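Local atomic coordinates of pumilio homolog 23 (Arabidopsis thaliana, PDB entry 5WZJ), a protein that binds RNA in a sequence-specific manner, recognising a site in 18S rRNA through its pumilio repeats, and probably regulates translation and mRNA stability. Residues 505-508 / 509-512; 493-496 / 497-500; 20-23 / 24-28; 52-55 / 56-60; 348-351 / 352-355. One frame throughout, in Å; residues are numbered along the deposited sequence.

How the contacts relate
Contacts 1 and 2 lie on the consecutive helices 503-514 and 496-501 of Pumilio 8 and touch, Val509 CG2 packing on Leu499 CB at 3.7 Å. Contacts 3 and 4, at the other end of the superhelix, touch where Phe23 CE2 meets Ile58 CD1 at 4.1 Å. Contact 5 stands alone, its centre about 34 Å from that of contact 1. Contacts 1 and 2 are mostly buried; the other three are partly buried, contact 3 having the most exposed residues. Contact 1 reads guanines with polar side chains round an aromatic ring. Contacts 2, 4 and 5 are first turns of helices behind an N-cap residue, whereas contact 3 is mid-helix packing with a loose charge pair outside.

Contact 1: 505-508 / 509-512; sequences GSFT and VEKC. With nucleotides of chain B.
The amides of Val509, Glu510, Lys511 and Cys512 reach back four residues to the carbonyls of Gly505, Ser506, Phe507 and Thr508, part of the continuous ladder of helix 503-514, with the bond from Cys512 N to Thr508 O at 2.8 Å. On one side of this ladder Ser506 and Glu510, four residues apart, hold the base edge of G1 of chain B. Glu510 OE1 accepts from both guanine nitrogens, G1 N1 at 2.9 Å and G1 N2 at 3.1 Å. The amino group G1 N2 also donates to Ser506 OG at 2.6 Å, and is gripped by two oxygens. Serine and glutamate four apart on the RNA-facing helix are the guanine-reading pair of pumilio repeats, and the residue after the serine is the one that stacks between bases; here, in Pumilio 8, it is Phe507. With CG beside the backbone N (chi1 -69°), its ring slides between the two bases: G2 of chain B C5 lies 3.5 Å above the centre of one face, and G1 meets the opposite face nearer the rim. Lys511, extended beyond CG, carries NZ to G2 O6 at 3.3 Å. The same ammonium forms a salt bridge with Glu473, whose other oxygen bonds Thr508 OG1. In a second shell, Tyr543 OH holds Glu510 OE2 and Thr503 O bonds Ser506 OG.

Contact 2: 493-496 / 497-500; sequences RGHF and GELS
His495 and Leu499 meet through a backbone bond at the N-terminus of helix 496-501 in Pumilio 8, with His495 in the N-cap position. Leu499 N donates to His495 O at 3.0 Å, and Ser500 N to Phe496 O at 2.9 Å, closing the first turns. The tight side is the one facing the protein interior. Leu499 folds back over the turn, its CB 3.4 Å from His495 O, and packs on Val509 of helix 503-514 and Ala463 of helix 456-463. Phe496 points away from the turn, between Cys512 and Ile524 of neighbouring helices, while Glu527 takes the amides of Gly494 and Phe496 on its two carboxylate oxygens. The loose side belongs to His495 and Glu498, which run alongside each other with ring and carboxylate planes 47° apart. Only the ring edge comes near, CD2 of His495 lying 4.2 Å from OE1 of Glu498, and that oxygen's salt bridge is with Lys464. Ser500 is turned back on the helix, OG lying between its own N and carbonyl carbon (chi1 73°). An alanine here removes that hydroxyl, and Gly497 O would probably lose its short bond, with Ser500 N offering a weak one. The hydroxyl bond is the shorter of the two: Ser500 OG to Gly497 O, 2.7 Å.

Contact 3: 20-23 / 24-28; sequences SKYF and SEIAN
Tyr22 and Ile26, one helical turn apart, make the CH-pi contact of this stretch. Ile26 CG1 sits over a face of the phenol ring, 4.2 Å from its centroid and 16° off the normal, displaced toward the CZ rim. Tyr22 holds CG anti to its own N (chi1 175°), which swings the ring up along the helix to meet the isoleucine. Ile26 CD1 extends the patch to Tyr22 OH, at 4.1 Å, and at the phenol's edge Tyr22 CD2 stands over the middle of the Phe23 ring. With a leucine in place of Tyr22, Ile26 CG1 would probably lose the flat surface it rests on, and the Phe23 face its aromatic neighbour. These apolar residues form the inner side of the amphipathic helix 17-31, which lies at the N-terminal end of the superhelix: Phe23 and Ile26 press on Leu71 and Ala27 on Val67 of helix 64-74, while Tyr22 and Ile26 also reach Ala47 and Ile43 of helix 37-49. The charged pair keeps to the exposed side. Lys21 and Glu25 run side by side, the lysine bent so that NZ lies 3.7 Å from Glu25 CG; the charges stay short of a salt bridge, NZ of Lys21 being 4.3 Å from Glu25 OE2. Backbone bonds from Ser24, Glu25, Ile26 and Ala27 back to Ser20, Lys21, Tyr22 and Phe23 continue regularly through both halves.

Contact 4: 52-55 / 56-60; sequences RGRE and YEIAT
Arg54 lies across Ile58, one turn further on, and with Glu55 these residues carry most of the contact. The chain from CG to NE does the touching: CG of Arg54 is 3.6 Å from Ile58 CD1, and NE of Arg54 is equally close to that methyl. A first torsion that sets CG between the backbone N and the carbonyl carbon (chi1 38°), followed by an extended chain, lays the arginine past the end of the isoleucine. Its head is held from outside: NH1 bonds Thr19 OG1 and makes a long, weak ion pair with Asp16, and NE has a weak bond to Glu50 O. Ile58 in turn packs on Ile64 and Leu68 of helix 64-74. Beneath the side chains, Ile58 N bonds Arg54 O at 3.0 Å. Glu55 supplies the next rung, Ala59 N to Glu55 O at 2.9 Å. Ala59 CB lies 3.2 Å from Glu55 O as well. The Glu55 side chain bends at chi2 (86°) back over the preceding loop, where OE2 weakly accepts from Gly53 N. Glu57 curls toward the start of the helix, its OE1 resting 3.2 Å from Arg54 CA. The far end is closed on Tyr56 O, which Thr60 OG1 and Thr60 N reach from opposite faces of its plane. This is a helix N-terminus, arginine in the N-cap position, opening the short helix 55-59 of Pumilio 1.

Contact 5: 348-351 / 352-355; sequences APRF and KDLL
Arg350 and Asp353 meet at the start of helix 351-356, an alpha-helical N-terminus in the PUF repeat array with Arg350 as N-cap residue. The carboxylate touches the alkyl part of the arginine: OD1 of Asp353 lies 3.6 Å from Arg350 CB and as far from CD. Bends at chi2 and chi3 turn the edge of the guanidinium toward Asp353 OD1, but NE of Arg350 and OD1 of Asp353 stay 4.0 Å apart, an attraction short of a salt bridge, with the two planes 76° to each other. Under them Leu354 N donates to Arg350 O at 3.0 Å, and Leu355 N to Phe351 O over the same distance. Further out, Phe315 of helix 314-318 probably helps to position this corner: it makes a cation-pi contact with Arg350 and touches Asp353 and Leu354. Phe351 turns away to pack between helices 360-373 and 377-388, meeting Val363, Leu366, Ala383 and Ala387, while Leu355 reaches Leu405 and Phe409. Lys352 leaves the turn for a salt bridge with Glu356. Ahead of the helix, a 3-10 turn feeds into it through Phe351 N, which bonds Ala348 O at 3.1 Å.

Contact 1: 505-508 / 509-512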
loop_
_atom_site.group_PDB
_atom_site.type_symbol
_atom_site.label_atom_id
_atom_site.label_comp_id
_atom_site.label_asym_id
_atom_site.label_seq_id
_atom_site.Cartn_x
_atom_site.Cartn_y
_atom_site.Cartn_z
ATOM N N GLY A 505 2.013 13.353 18.295
ATOM C CA GLY A 505 2.446 14.670 18.733
ATOM C C GLY A 505 3.893 14.736 19.186
ATOM O O GLY A 505 4.512 15.807 19.110
ATOM N N SER A 506 4.452 13.615 19.648
ATOM C CA SER A 506 5.826 13.630 20.127
ATOM C C SER A 506 6.806 13.908 18.994
ATOM O O SER A 506 7.813 14.598 19.197
ATOM C CB SER A 506 6.165 12.312 20.824
ATOM O OG SER A 506 6.282 11.230 19.910
ATOM N N PHE A 507 6.528 13.380 17.793
ATOM C CA PHE A 507 7.338 13.736 16.631
ATOM C C PHE A 507 7.261 15.228 16.359
ATOM O O PHE A 507 8.252 15.845 15.958
ATOM C CB PHE A 507 6.878 12.976 15.384
ATOM C CG PHE A 507 7.149 11.490 15.418
ATOM C CD1 PHE A 507 6.214 10.609 15.954
ATOM C CD2 PHE A 507 8.315 10.976 14.870
ATOM C CE1 PHE A 507 6.454 9.249 15.965
ATOM C CE2 PHE A 507 8.559 9.619 14.879
ATOM C CZ PHE A 507 7.628 8.754 15.425
ATOM N N THR A 508 6.078 15.817 16.544
ATOM C CA THR A 508 5.919 17.245 16.306
ATOM C C THR A 508 6.734 18.065 17.302
ATOM O O THR A 508 7.341 19.076 16.928
ATOM C CB THR A 508 4.436 17.617 16.361
ATOM O OG1 THR A 508 3.692 16.754 15.485
ATOM C CG2 THR A 508 4.227 19.070 15.942
ATOM N N VAL A 509 6.776 17.641 18.570
ATOM C CA VAL A 509 7.622 18.322 19.553
ATOM C C VAL A 509 9.076 18.318 19.093
ATOM O O VAL A 509 9.765 19.344 19.128
ATOM C CB VAL A 509 7.474 17.669 20.939
ATOM C CG1 VAL A 509 8.463 18.287 21.922
ATOM C CG2 VAL A 509 6.046 17.819 21.445
ATOM N N GLU A 510 9.554 17.155 18.652
ATOM C CA GLU A 510 10.912 17.013 18.136
ATOM C C GLU A 510 11.193 17.985 17.003
ATOM O O GLU A 510 12.271 18.584 16.936
ATOM C CB GLU A 510 11.109 15.604 17.599
ATOM C CG GLU A 510 11.798 14.625 18.467
ATOM C CD GLU A 510 11.770 13.267 17.812
ATOM O OE1 GLU A 510 10.721 12.582 17.915
ATOM O OE2 GLU A 510 12.769 12.924 17.142
ATOM N N LYS A 511 10.274 18.070 16.042
ATOM C CA LYS A 511 10.546 18.864 14.854
ATOM C C LYS A 511 10.382 20.352 15.129
ATOM O O LYS A 511 11.089 21.166 14.528
ATOM C CB LYS A 511 9.658 18.376 13.705
ATOM C CG LYS A 511 9.903 16.886 13.448
ATOM C CD LYS A 511 9.275 16.358 12.186
ATOM C CE LYS A 511 9.543 14.853 12.050
ATOM N NZ LYS A 511 8.871 14.255 10.861
ATOM N N CYS A 512 9.489 20.722 16.046
ATOM C CA CYS A 512 9.480 22.096 16.540
ATOM C C CYS A 512 10.796 22.430 17.218
ATOM O O CYS A 512 11.418 23.461 16.925
ATOM C CB CYS A 512 8.324 22.312 17.515
ATOM S SG CYS A 512 6.694 22.361 16.746
ATOM P P G B 2 5.152 3.157 15.094
ATOM O OP1 G B 2 4.302 1.952 14.924
ATOM O OP2 G B 2 6.412 3.296 14.324
ATOM O "O5'" G B 2 4.220 4.401 14.742
ATOM C "C5'" G B 2 3.199 4.825 15.634
ATOM C "C4'" G B 2 2.483 6.040 15.097
ATOM O "O4'" G B 2 3.374 7.176 15.062
ATOM C "C3'" G B 2 1.961 5.921 13.674
ATOM O "O3'" G B 2 0.690 5.291 13.674
ATOM C "C2'" G B 2 1.915 7.373 13.178
ATOM O "O2'" G B 2 0.646 7.956 13.444
ATOM C "C1'" G B 2 2.975 8.068 14.055
ATOM N N9 G B 2 4.160 8.557 13.325
ATOM C C8 G B 2 5.218 7.886 12.744
ATOM N N7 G B 2 6.098 8.695 12.195
ATOM C C5 G B 2 5.585 9.971 12.435
ATOM C C6 G B 2 6.069 11.264 12.090
ATOM O O6 G B 2 7.093 11.559 11.472
ATOM N N1 G B 2 5.219 12.277 12.534
ATOM C C2 G B 2 4.048 12.082 13.216
ATOM N N2 G B 2 3.363 13.174 13.567
ATOM N N3 G B 2 3.583 10.887 13.553
ATOM C C4 G B 2 4.398 9.894 13.130
ATOM O "O5'" G B 1 9.015 2.067 16.997
ATOM C "C5'" G B 1 8.037 1.849 18.005
ATOM C "C4'" G B 1 7.267 3.110 18.319
ATOM O "O4'" G B 1 8.139 4.067 18.978
ATOM C "C3'" G B 1 6.703 3.870 17.121
ATOM O "O3'" G B 1 5.465 3.334 16.666
ATOM C "C2'" G B 1 6.587 5.296 17.655
ATOM O "O2'" G B 1 5.410 5.447 18.434
ATOM C "C1'" G B 1 7.801 5.382 18.590
ATOM N N9 G B 1 8.968 6.000 17.930
ATOM C C8 G B 1 9.917 5.380 17.143
ATOM N N7 G B 1 10.830 6.196 16.686
ATOM C C5 G B 1 10.460 7.436 17.201
ATOM C C6 G B 1 11.069 8.712 17.048
ATOM O O6 G B 1 12.090 9.000 16.405
ATOM N N1 G B 1 10.364 9.703 17.738
ATOM C C2 G B 1 9.221 9.499 18.478
ATOM N N2 G B 1 8.690 10.589 19.062
ATOM N N3 G B 1 8.643 8.311 18.629
ATOM C C4 G B 1 9.311 7.334 17.969
#

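Contact 2: 493-496 / 497-500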
loop_
_atom_site.group_PDB
_atom_site.type_symbol
_atom_site.label_atom_id
_atom_site.label_comp_id
_atom_site.label_asym_id
_atom_site.label_seq_id
_atom_site.Cartn_x
_atom_site.Cartn_y
_atom_site.Cartn_z
ATOM N N ARG A 493 3.029 27.089 22.326
ATOM C CA ARG A 493 3.553 27.217 23.680
ATOM C C ARG A 493 2.465 26.937 24.703
ATOM O O ARG A 493 1.305 27.318 24.527
ATOM C CB ARG A 493 4.132 28.614 23.914
ATOM C CG ARG A 493 5.465 28.860 23.216
ATOM C CD ARG A 493 6.172 30.114 23.740
ATOM N NE ARG A 493 6.580 29.999 25.140
ATOM C CZ ARG A 493 7.431 30.831 25.741
ATOM N NH1 ARG A 493 7.973 31.832 25.056
ATOM N NH2 ARG A 493 7.746 30.663 27.022
ATOM N N GLY A 494 2.846 26.273 25.782
ATOM C CA GLY A 494 1.883 25.813 26.756
ATOM C C GLY A 494 1.281 24.466 26.446
ATOM O O GLY A 494 0.547 23.924 27.282
ATOM N N HIS A 495 1.573 23.891 25.280
ATOM C CA HIS A 495 0.989 22.613 24.899
ATOM C C HIS A 495 2.024 21.568 24.548
ATOM O O HIS A 495 1.653 20.456 24.154
ATOM C CB HIS A 495 0.020 22.795 23.721
ATOM C CG HIS A 495 -1.209 23.555 24.091
ATOM N ND1 HIS A 495 -1.288 24.927 24.000
ATOM C CD2 HIS A 495 -2.394 23.140 24.598
ATOM C CE1 HIS A 495 -2.475 25.327 24.420
ATOM N NE2 HIS A 495 -3.164 24.262 24.791
ATOM N N PHE A 496 3.308 21.889 24.665
ATOM C CA PHE A 496 4.306 20.905 24.285
ATOM C C PHE A 496 4.291 19.709 25.224
ATOM O O PHE A 496 4.577 18.586 24.790
ATOM C CB PHE A 496 5.688 21.554 24.231
ATOM C CG PHE A 496 5.840 22.513 23.080
ATOM C CD1 PHE A 496 5.976 22.037 21.778
ATOM C CD2 PHE A 496 5.816 23.885 23.293
ATOM C CE1 PHE A 496 6.109 22.913 20.702
ATOM C CE2 PHE A 496 5.953 24.774 22.210
ATOM C CZ PHE A 496 6.097 24.282 20.920
ATOM N N GLY A 497 3.946 19.922 26.497
ATOM C CA GLY A 497 3.869 18.802 27.427
ATOM C C GLY A 497 2.816 17.789 27.014
ATOM O O GLY A 497 3.092 16.591 26.910
ATOM N N GLU A 498 1.597 18.269 26.745
ATOM C CA GLU A 498 0.522 17.381 26.313
ATOM C C GLU A 498 0.854 16.721 24.980
ATOM O O GLU A 498 0.605 15.523 24.794
ATOM C CB GLU A 498 -0.788 18.162 26.222
ATOM C CG GLU A 498 -1.992 17.282 25.956
ATOM C CD GLU A 498 -3.241 18.078 25.628
ATOM O OE1 GLU A 498 -3.267 19.300 25.910
ATOM O OE2 GLU A 498 -4.192 17.476 25.081
ATOM N N LEU A 499 1.448 17.477 24.049
ATOM C CA LEU A 499 1.813 16.910 22.755
ATOM C C LEU A 499 2.824 15.780 22.898
ATOM O O LEU A 499 2.760 14.785 22.161
ATOM C CB LEU A 499 2.381 17.999 21.848
ATOM C CG LEU A 499 1.402 18.833 21.047
ATOM C CD1 LEU A 499 2.177 19.940 20.340
ATOM C CD2 LEU A 499 0.686 17.934 20.050
ATOM N N SER A 500 3.792 15.927 23.809
ATOM C CA SER A 500 4.826 14.905 23.942
ATOM C C SER A 500 4.236 13.572 24.374
ATOM O O SER A 500 4.790 12.513 24.046
ATOM C CB SER A 500 5.900 15.355 24.938
ATOM O OG SER A 500 5.416 15.312 26.271
#

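Contact 3: 20-23 / 24-28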
loop_
_atom_site.group_PDB
_atom_site.type_symbol
_atom_site.label_atom_id
_atom_site.label_comp_id
_atom_site.label_asym_id
_atom_site.label_seq_id
_atom_site.Cartn_x
_atom_site.Cartn_y
_atom_site.Cartn_z
ATOM N N SER A 20 -7.660 -41.228 11.108
ATOM C CA SER A 20 -7.940 -40.120 12.019
ATOM C C SER A 20 -7.104 -40.220 13.281
ATOM O O SER A 20 -6.458 -39.248 13.696
ATOM C CB SER A 20 -9.425 -40.093 12.391
ATOM O OG SER A 20 -10.224 -39.728 11.289
ATOM N N LYS A 21 -7.122 -41.393 13.923
ATOM C CA LYS A 21 -6.371 -41.551 15.162
ATOM C C LYS A 21 -4.887 -41.311 14.926
ATOM O O LYS A 21 -4.226 -40.640 15.727
ATOM C CB LYS A 21 -6.614 -42.942 15.764
ATOM C CG LYS A 21 -5.895 -43.167 17.091
ATOM C CD LYS A 21 -6.730 -44.016 18.046
ATOM C CE LYS A 21 -6.060 -44.141 19.415
ATOM N NZ LYS A 21 -5.756 -42.800 20.026
ATOM N N TYR A 22 -4.353 -41.822 13.811
ATOM C CA TYR A 22 -2.926 -41.654 13.543
ATOM C C TYR A 22 -2.543 -40.179 13.501
ATOM O O TYR A 22 -1.625 -39.745 14.208
ATOM C CB TYR A 22 -2.533 -42.352 12.237
ATOM C CG TYR A 22 -1.079 -42.088 11.876
ATOM C CD1 TYR A 22 -0.041 -42.720 12.561
ATOM C CD2 TYR A 22 -0.748 -41.183 10.878
ATOM C CE1 TYR A 22 1.295 -42.465 12.243
ATOM C CE2 TYR A 22 0.575 -40.920 10.553
ATOM C CZ TYR A 22 1.593 -41.560 11.234
ATOM O OH TYR A 22 2.902 -41.289 10.893
ATOM N N PHE A 23 -3.250 -39.381 12.689
ATOM C CA PHE A 23 -2.856 -37.982 12.551
ATOM C C PHE A 23 -3.174 -37.168 13.799
ATOM O O PHE A 23 -2.430 -36.236 14.136
ATOM C CB PHE A 23 -3.507 -37.381 11.304
ATOM C CG PHE A 23 -2.895 -37.884 10.037
ATOM C CD1 PHE A 23 -1.650 -37.436 9.641
ATOM C CD2 PHE A 23 -3.528 -38.857 9.278
ATOM C CE1 PHE A 23 -1.062 -37.923 8.493
ATOM C CE2 PHE A 23 -2.947 -39.337 8.125
ATOM C CZ PHE A 23 -1.710 -38.868 7.734
ATOM N N SER A 24 -4.249 -37.509 14.510
ATOM C CA SER A 24 -4.550 -36.800 15.751
ATOM C C SER A 24 -3.497 -37.086 16.814
ATOM O O SER A 24 -3.133 -36.198 17.601
ATOM C CB SER A 24 -5.935 -37.194 16.254
ATOM O OG SER A 24 -6.180 -36.594 17.512
ATOM N N GLU A 25 -2.988 -38.318 16.847
ATOM C CA GLU A 25 -1.961 -38.652 17.828
ATOM C C GLU A 25 -0.648 -37.958 17.503
ATOM O O GLU A 25 0.072 -37.521 18.408
ATOM C CB GLU A 25 -1.795 -40.166 17.895
ATOM C CG GLU A 25 -2.826 -40.831 18.796
ATOM C CD GLU A 25 -2.605 -40.462 20.264
ATOM O OE1 GLU A 25 -3.091 -39.400 20.716
ATOM O OE2 GLU A 25 -1.903 -41.222 20.962
ATOM N N ILE A 26 -0.329 -37.827 16.213
ATOM C CA ILE A 26 0.816 -37.017 15.811
ATOM C C ILE A 26 0.644 -35.583 16.303
ATOM O O ILE A 26 1.560 -34.990 16.888
ATOM C CB ILE A 26 0.997 -37.067 14.283
ATOM C CG1 ILE A 26 1.330 -38.490 13.826
ATOM C CG2 ILE A 26 2.085 -36.112 13.852
ATOM C CD1 ILE A 26 2.655 -38.972 14.321
ATOM N N ALA A 27 -0.539 -35.008 16.081
ATOM C CA ALA A 27 -0.773 -33.619 16.472
ATOM C C ALA A 27 -0.613 -33.435 17.979
ATOM O O ALA A 27 0.071 -32.507 18.431
ATOM C CB ALA A 27 -2.161 -33.175 16.017
ATOM N N ASN A 28 -1.230 -34.320 18.775
ATOM C CA ASN A 28 -1.079 -34.224 20.229
ATOM C C ASN A 28 0.377 -34.388 20.644
ATOM O O ASN A 28 0.845 -33.724 21.577
ATOM C CB ASN A 28 -1.943 -35.262 20.952
ATOM C CG ASN A 28 -1.778 -35.182 22.484
ATOM O OD1 ASN A 28 -2.479 -34.414 23.160
ATOM N ND2 ASN A 28 -0.826 -35.950 23.027
#

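Contact 4: 52-55 / 56-60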
loop_
_atom_site.group_PDB
_atom_site.type_symbol
_atom_site.label_atom_id
_atom_site.label_comp_id
_atom_site.label_asym_id
_atom_site.label_seq_id
_atom_site.Cartn_x
_atom_site.Cartn_y
_atom_site.Cartn_z
ATOM N N ARG A 52 0.449 -41.017 1.263
ATOM C CA ARG A 52 0.648 -41.445 -0.121
ATOM C C ARG A 52 -0.586 -42.184 -0.638
ATOM O O ARG A 52 -1.175 -43.010 0.064
ATOM C CB ARG A 52 1.899 -42.324 -0.232
ATOM N N GLY A 53 -1.011 -41.843 -1.857
ATOM C CA GLY A 53 -2.203 -42.428 -2.438
ATOM C C GLY A 53 -3.518 -41.861 -1.946
ATOM O O GLY A 53 -4.577 -42.307 -2.405
ATOM N N ARG A 54 -3.500 -40.908 -1.018
ATOM C CA ARG A 54 -4.743 -40.302 -0.557
ATOM C C ARG A 54 -4.504 -38.856 -0.162
ATOM O O ARG A 54 -5.120 -38.340 0.777
ATOM C CB ARG A 54 -5.348 -41.086 0.600
ATOM C CG ARG A 54 -4.326 -41.612 1.529
ATOM C CD ARG A 54 -4.960 -42.583 2.476
ATOM N NE ARG A 54 -4.162 -42.704 3.684
ATOM C CZ ARG A 54 -4.624 -43.191 4.829
ATOM N NH1 ARG A 54 -5.884 -43.601 4.913
ATOM N NH2 ARG A 54 -3.826 -43.258 5.888
ATOM N N GLU A 55 -3.590 -38.196 -0.876
ATOM C CA GLU A 55 -3.293 -36.795 -0.617
ATOM C C GLU A 55 -4.552 -35.930 -0.663
ATOM O O GLU A 55 -4.744 -35.063 0.194
ATOM C CB GLU A 55 -2.256 -36.305 -1.627
ATOM C CG GLU A 55 -0.878 -36.944 -1.452
ATOM C CD GLU A 55 -0.723 -38.284 -2.176
ATOM O OE1 GLU A 55 -1.723 -38.833 -2.695
ATOM O OE2 GLU A 55 0.416 -38.785 -2.213
ATOM N N TYR A 56 -5.428 -36.156 -1.645
ATOM C CA TYR A 56 -6.608 -35.303 -1.765
ATOM C C TYR A 56 -7.532 -35.478 -0.569
ATOM O O TYR A 56 -8.017 -34.493 0.006
ATOM C CB TYR A 56 -7.375 -35.587 -3.064
ATOM C CG TYR A 56 -8.701 -34.842 -3.099
ATOM C CD1 TYR A 56 -8.748 -33.495 -3.428
ATOM C CD2 TYR A 56 -9.896 -35.477 -2.769
ATOM C CE1 TYR A 56 -9.949 -32.802 -3.444
ATOM C CE2 TYR A 56 -11.104 -34.786 -2.778
ATOM C CZ TYR A 56 -11.117 -33.450 -3.116
ATOM O OH TYR A 56 -12.292 -32.744 -3.127
ATOM N N GLU A 57 -7.800 -36.735 -0.197
ATOM C CA GLU A 57 -8.724 -37.017 0.895
ATOM C C GLU A 57 -8.211 -36.437 2.201
ATOM O O GLU A 57 -8.975 -35.857 2.980
ATOM C CB GLU A 57 -8.931 -38.533 1.028
ATOM C CG GLU A 57 -9.645 -39.211 -0.130
ATOM C CD GLU A 57 -8.857 -39.214 -1.435
ATOM O OE1 GLU A 57 -7.610 -39.137 -1.397
ATOM O OE2 GLU A 57 -9.496 -39.283 -2.508
ATOM N N ILE A 58 -6.912 -36.565 2.457
ATOM C CA ILE A 58 -6.400 -36.075 3.731
ATOM C C ILE A 58 -6.299 -34.550 3.736
ATOM O O ILE A 58 -6.663 -33.896 4.725
ATOM C CB ILE A 58 -5.055 -36.750 4.047
ATOM C CG1 ILE A 58 -5.308 -38.238 4.320
ATOM C CG2 ILE A 58 -4.387 -36.064 5.258
ATOM C CD1 ILE A 58 -4.108 -39.108 4.169
ATOM N N ALA A 59 -5.834 -33.958 2.633
ATOM C CA ALA A 59 -5.633 -32.511 2.603
ATOM C C ALA A 59 -6.948 -31.745 2.623
ATOM O O ALA A 59 -6.981 -30.580 3.034
ATOM C CB ALA A 59 -4.836 -32.114 1.364
ATOM N N THR A 60 -8.027 -32.346 2.140
ATOM C CA THR A 60 -9.311 -31.666 2.149
ATOM C C THR A 60 -10.170 -32.053 3.343
ATOM O O THR A 60 -11.313 -31.587 3.445
ATOM C CB THR A 60 -10.079 -31.939 0.851
ATOM O OG1 THR A 60 -10.335 -33.342 0.743
ATOM C CG2 THR A 60 -9.249 -31.463 -0.374
#

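Contact 5: 348-351 / 352-355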
loop_
_atom_site.group_PDB
_atom_site.type_symbol
_atom_site.label_atom_id
_atom_site.label_comp_id
_atom_site.label_asym_id
_atom_site.label_seq_id
_atom_site.Cartn_x
_atom_site.Cartn_y
_atom_site.Cartn_z
ATOM N N ALA A 348 -8.962 19.977 -13.798
ATOM C CA ALA A 348 -8.829 21.123 -12.899
ATOM C C ALA A 348 -10.086 21.983 -12.820
ATOM O O ALA A 348 -10.470 22.349 -11.696
ATOM C CB ALA A 348 -7.615 21.973 -13.297
ATOM N N PRO A 349 -10.785 22.317 -13.928
ATOM C CA PRO A 349 -12.061 23.045 -13.801
ATOM C C PRO A 349 -13.087 22.352 -12.915
ATOM O O PRO A 349 -14.064 22.978 -12.497
ATOM C CB PRO A 349 -12.576 23.112 -15.246
ATOM C CG PRO A 349 -11.375 22.946 -16.093
ATOM C CD PRO A 349 -10.434 22.071 -15.341
ATOM N N ARG A 350 -12.892 21.059 -12.638
ATOM C CA ARG A 350 -13.861 20.269 -11.884
ATOM C C ARG A 350 -13.321 19.815 -10.536
ATOM O O ARG A 350 -13.835 18.844 -9.968
ATOM C CB ARG A 350 -14.300 19.055 -12.702
ATOM C CG ARG A 350 -14.671 19.371 -14.132
ATOM C CD ARG A 350 -15.968 20.153 -14.196
ATOM N NE ARG A 350 -17.100 19.312 -14.572
ATOM C CZ ARG A 350 -17.282 18.802 -15.789
ATOM N NH1 ARG A 350 -16.395 19.025 -16.756
ATOM N NH2 ARG A 350 -18.351 18.061 -16.040
ATOM N N PHE A 351 -12.282 20.483 -10.024
ATOM C CA PHE A 351 -11.773 20.166 -8.692
ATOM C C PHE A 351 -12.885 20.229 -7.659
ATOM O O PHE A 351 -12.959 19.387 -6.757
ATOM C CB PHE A 351 -10.659 21.136 -8.297
ATOM C CG PHE A 351 -9.272 20.671 -8.644
ATOM C CD1 PHE A 351 -9.063 19.587 -9.478
ATOM C CD2 PHE A 351 -8.170 21.325 -8.110
ATOM C CE1 PHE A 351 -7.779 19.176 -9.786
ATOM C CE2 PHE A 351 -6.885 20.919 -8.413
ATOM C CZ PHE A 351 -6.688 19.844 -9.256
ATOM N N LYS A 352 -13.758 21.232 -7.772
ATOM C CA LYS A 352 -14.825 21.388 -6.789
ATOM C C LYS A 352 -15.767 20.193 -6.826
ATOM O O LYS A 352 -16.081 19.606 -5.784
ATOM C CB LYS A 352 -15.594 22.686 -7.049
ATOM C CG LYS A 352 -16.641 23.021 -5.984
ATOM C CD LYS A 352 -17.515 24.213 -6.411
ATOM C CE LYS A 352 -18.100 24.948 -5.210
ATOM N NZ LYS A 352 -18.632 24.021 -4.171
ATOM N N ASP A 353 -16.235 19.831 -8.024
ATOM C CA ASP A 353 -17.058 18.637 -8.197
ATOM C C ASP A 353 -16.402 17.422 -7.557
ATOM O O ASP A 353 -17.035 16.684 -6.794
ATOM C CB ASP A 353 -17.286 18.368 -9.683
ATOM C CG ASP A 353 -17.780 19.587 -10.431
ATOM O OD1 ASP A 353 -16.969 20.497 -10.709
ATOM O OD2 ASP A 353 -18.976 19.618 -10.757
ATOM N N LEU A 354 -15.122 17.207 -7.862
ATOM C CA LEU A 354 -14.432 16.027 -7.354
ATOM C C LEU A 354 -14.411 16.015 -5.831
ATOM O O LEU A 354 -14.680 14.981 -5.210
ATOM C CB LEU A 354 -13.016 15.967 -7.927
ATOM C CG LEU A 354 -12.913 15.686 -9.434
ATOM C CD1 LEU A 354 -11.478 15.838 -9.928
ATOM C CD2 LEU A 354 -13.428 14.295 -9.758
ATOM N N LEU A 355 -14.125 17.164 -5.207
ATOM C CA LEU A 355 -14.121 17.217 -3.746
ATOM C C LEU A 355 -15.523 17.017 -3.177
ATOM O O LEU A 355 -15.693 16.314 -2.173
ATOM C CB LEU A 355 -13.531 18.540 -3.267
ATOM C CG LEU A 355 -12.057 18.777 -3.592
ATOM C CD1 LEU A 355 -11.682 20.200 -3.225
ATOM C CD2 LEU A 355 -11.164 17.783 -2.852
#